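Local coordinates for protein prophenoloxidase b (Marsupenaeus japonicus, PDB 3WKY) that is the hemolymph precursor of a type 3 copper phenoloxidase that, once activated, probably oxidises phenols at a dicopper-dioxygen centre, at residues T302-G307 and G339-A344. Sequence-based numbering, arbitrary orientation.
Sequences THLYHG and GEALEA
Leu304 on helix 294-310 faces Leu342 near the end of helix 334-343, and their CA atoms, 8.0 Å apart, mark where the two backbones come nearest. Segment 302-307 is helical throughout, 339-344 belongs to the last part of its helix, and no hydrogen bond joins them: the contact is purely apolar and small, about 107 Å² in all. Leu304 does the reaching. With CG anti to the backbone N (chi1 -179°), beside its own carbonyl carbon, it sends its two methyls to different residues. Leu304 CD2 lies 3.9 Å from Leu342 CD1 and 4.1 Å from Leu342 CB, while Leu304 CD1 makes a looser methyl-to-methyl approach to Ala341 CB at 4.3 Å. The two leucine side chains cross at about a right angle. Tyr353 also packs on Leu304, and Val403 and Phe404 of helix 391-409 continue the apolar layer beyond Leu342. Glu343 O accepts a hydrogen bond from ND1 of His357, a residue of the copper-cluster pocket. This is helix-helix packing in the copper-containing domain of the hemocyanin family: with the Leu342 side chain about 10 Å from the copper-dioxygen cluster and the Glu343 carbonyl holding His357, helix 334-343 lies in the second shell of the type 3 copper site.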
ATOM      1  N   THR A 302      19.342 -11.188 -13.179  1.00 14.77           N
ATOM      2  CA  THR A 302      19.442 -12.430 -12.410  1.00 17.09           C
ATOM      3  C   THR A 302      20.440 -13.398 -13.060  1.00 17.68           C
ATOM      4  O   THR A 302      21.305 -13.977 -12.376  1.00 16.18           O
ATOM      5  CB  THR A 302      18.059 -13.092 -12.292  1.00 16.44           C
ATOM      6  OG1 THR A 302      17.200 -12.241 -11.516  1.00 18.05           O
ATOM      7  CG2 THR A 302      18.155 -14.462 -11.626  1.00 16.18           C
ATOM      8  N   HIS A 303      20.334 -13.560 -14.379  1.00 15.57           N
ATOM      9  CA  HIS A 303      21.245 -14.459 -15.093  1.00 14.17           C
ATOM     10  C   HIS A 303      22.692 -13.983 -14.984  1.00 14.80           C
ATOM     11  O   HIS A 303      23.616 -14.782 -14.794  1.00 14.50           O
ATOM     12  CB  HIS A 303      20.869 -14.574 -16.574  1.00 14.97           C
ATOM     13  CG  HIS A 303      19.616 -15.365 -16.842  1.00 14.27           C
ATOM     14  ND1 HIS A 303      18.954 -15.311 -18.035  1.00 13.84           N
ATOM     15  CD2 HIS A 303      18.943 -16.266 -16.071  1.00 20.29           C
ATOM     16  CE1 HIS A 303      17.891 -16.117 -18.001  1.00 18.43           C
ATOM     17  NE2 HIS A 303      17.877 -16.703 -16.815  1.00 18.64           N
ATOM     18  N   LEU A 304      22.891 -12.679 -15.115  1.00 13.37           N
ATOM     19  CA  LEU A 304      24.242 -12.136 -15.074  1.00 15.10           C
ATOM     20  C   LEU A 304      24.847 -12.234 -13.675  1.00 19.36           C
ATOM     21  O   LEU A 304      26.039 -12.557 -13.520  1.00 15.14           O
ATOM     22  CB  LEU A 304      24.241 -10.690 -15.589  1.00 13.38           C
ATOM     23  CG  LEU A 304      25.603  -9.989 -15.630  1.00 16.48           C
ATOM     24  CD1 LEU A 304      26.590 -10.768 -16.534  1.00 18.89           C
ATOM     25  CD2 LEU A 304      25.439  -8.551 -16.115  1.00 15.07           C
ATOM     26  N   TYR A 305      24.037 -11.958 -12.653  1.00 15.49           N
ATOM     27  CA  TYR A 305      24.477 -12.106 -11.269  1.00 17.79           C
ATOM     28  C   TYR A 305      24.883 -13.547 -10.994  1.00 15.11           C
ATOM     29  O   TYR A 305      25.886 -13.793 -10.299  1.00 16.90           O
ATOM     30  CB  TYR A 305      23.369 -11.712 -10.271  1.00 14.21           C
ATOM     31  CG  TYR A 305      23.180 -10.217 -10.061  1.00 16.70           C
ATOM     32  CD1 TYR A 305      23.981  -9.281 -10.707  1.00 19.08           C
ATOM     33  CD2 TYR A 305      22.198  -9.749  -9.200  1.00 21.61           C
ATOM     34  CE1 TYR A 305      23.791  -7.903 -10.506  1.00 23.11           C
ATOM     35  CE2 TYR A 305      22.007  -8.387  -8.991  1.00 24.05           C
ATOM     36  CZ  TYR A 305      22.800  -7.473  -9.641  1.00 21.00           C
ATOM     37  OH  TYR A 305      22.580  -6.127  -9.412  1.00 21.32           O
ATOM     38  N   HIS A 306      24.094 -14.498 -11.491  1.00 14.41           N
ATOM     39  CA  HIS A 306      24.439 -15.917 -11.342  1.00 13.91           C
ATOM     40  C   HIS A 306      25.815 -16.216 -11.945  1.00 16.55           C
ATOM     41  O   HIS A 306      26.660 -16.840 -11.298  1.00 19.31           O
ATOM     42  CB  HIS A 306      23.404 -16.815 -12.009  1.00 14.73           C
ATOM     43  CG  HIS A 306      23.762 -18.270 -11.978  1.00 16.46           C
ATOM     44  ND1 HIS A 306      23.662 -19.039 -10.836  1.00 21.18           N
ATOM     45  CD2 HIS A 306      24.218 -19.099 -12.948  1.00 20.55           C
ATOM     46  CE1 HIS A 306      24.049 -20.275 -11.103  1.00 21.74           C
ATOM     47  NE2 HIS A 306      24.393 -20.338 -12.378  1.00 22.34           N
ATOM     48  N   GLY A 307      26.021 -15.797 -13.192  1.00 15.32           N
ATOM     49  CA  GLY A 307      27.294 -16.035 -13.867  1.00 13.13           C
ATOM     50  C   GLY A 307      28.464 -15.430 -13.110  1.00 16.78           C
ATOM     51  O   GLY A 307      29.530 -16.053 -12.959  1.00 17.05           O
ATOM     52  N   GLY A 339      31.553  -6.612 -18.935  1.00 14.73           N
ATOM     53  CA  GLY A 339      31.245  -5.346 -19.581  1.00 15.19           C
ATOM     54  C   GLY A 339      30.533  -5.527 -20.909  1.00 17.73           C
ATOM     55  O   GLY A 339      29.527  -4.857 -21.168  1.00 16.47           O
ATOM     56  N   GLU A 340      31.042  -6.425 -21.760  1.00 15.94           N
ATOM     57  CA  GLU A 340      30.393  -6.666 -23.053  1.00 15.60           C
ATOM     58  C   GLU A 340      28.993  -7.251 -22.866  1.00 15.08           C
ATOM     59  O   GLU A 340      28.096  -7.004 -23.671  1.00 16.47           O
ATOM     60  CB  GLU A 340      31.225  -7.606 -23.936  1.00 18.26           C
ATOM     61  CG  GLU A 340      32.617  -7.054 -24.354  1.00 19.02           C
ATOM     62  CD  GLU A 340      32.545  -6.012 -25.472  1.00 27.52           C
ATOM     63  OE1 GLU A 340      31.440  -5.512 -25.788  1.00 20.24           O
ATOM     64  OE2 GLU A 340      33.604  -5.686 -26.049  1.00 23.52           O
ATOM     65  N   ALA A 341      28.807  -8.038 -21.809  1.00 17.68           N
ATOM     66  CA  ALA A 341      27.498  -8.652 -21.563  1.00 15.91           C
ATOM     67  C   ALA A 341      26.507  -7.635 -20.997  1.00 15.96           C
ATOM     68  O   ALA A 341      25.295  -7.698 -21.273  1.00 16.48           O
ATOM     69  CB  ALA A 341      27.639  -9.843 -20.613  1.00 14.28           C
ATOM     70  N   LEU A 342      27.018  -6.703 -20.202  1.00 14.17           N
ATOM     71  CA  LEU A 342      26.160  -5.747 -19.491  1.00 14.92           C
ATOM     72  C   LEU A 342      25.762  -4.532 -20.319  1.00 15.90           C
ATOM     73  O   LEU A 342      24.647  -4.020 -20.172  1.00 15.35           O
ATOM     74  CB  LEU A 342      26.840  -5.305 -18.185  1.00 13.23           C
ATOM     75  CG  LEU A 342      26.139  -4.328 -17.235  1.00 14.93           C
ATOM     76  CD1 LEU A 342      24.730  -4.833 -16.880  1.00 14.36           C
ATOM     77  CD2 LEU A 342      26.988  -4.121 -15.956  1.00 14.75           C
ATOM     78  N   GLU A 343      26.657  -4.051 -21.187  1.00 15.61           N
ATOM     79  CA  GLU A 343      26.380  -2.791 -21.896  1.00 15.72           C
ATOM     80  C   GLU A 343      25.056  -2.739 -22.698  1.00 14.48           C
ATOM     81  O   GLU A 343      24.282  -1.801 -22.498  1.00 17.46           O
ATOM     82  CB  GLU A 343      27.598  -2.261 -22.707  1.00 14.88           C
ATOM     83  CG  GLU A 343      27.340  -0.841 -23.244  1.00 15.04           C
ATOM     84  CD  GLU A 343      28.562  -0.176 -23.900  1.00 18.26           C
ATOM     85  OE1 GLU A 343      29.635  -0.822 -23.967  1.00 20.91           O
ATOM     86  OE2 GLU A 343      28.436   0.995 -24.353  1.00 17.10           O
ATOM     87  N   ALA A 344      24.756  -3.698 -23.581  1.00 14.81           N
ATOM     88  CA  ALA A 344      25.641  -4.789 -23.998  1.00 16.22           C
ATOM     89  C   ALA A 344      26.306  -4.442 -25.330  1.00 19.88           C
ATOM     90  O   ALA A 344      25.775  -3.647 -26.116  1.00 17.69           O
ATOM     91  CB  ALA A 344      24.856  -6.086 -24.136  1.00 15.88           C
TER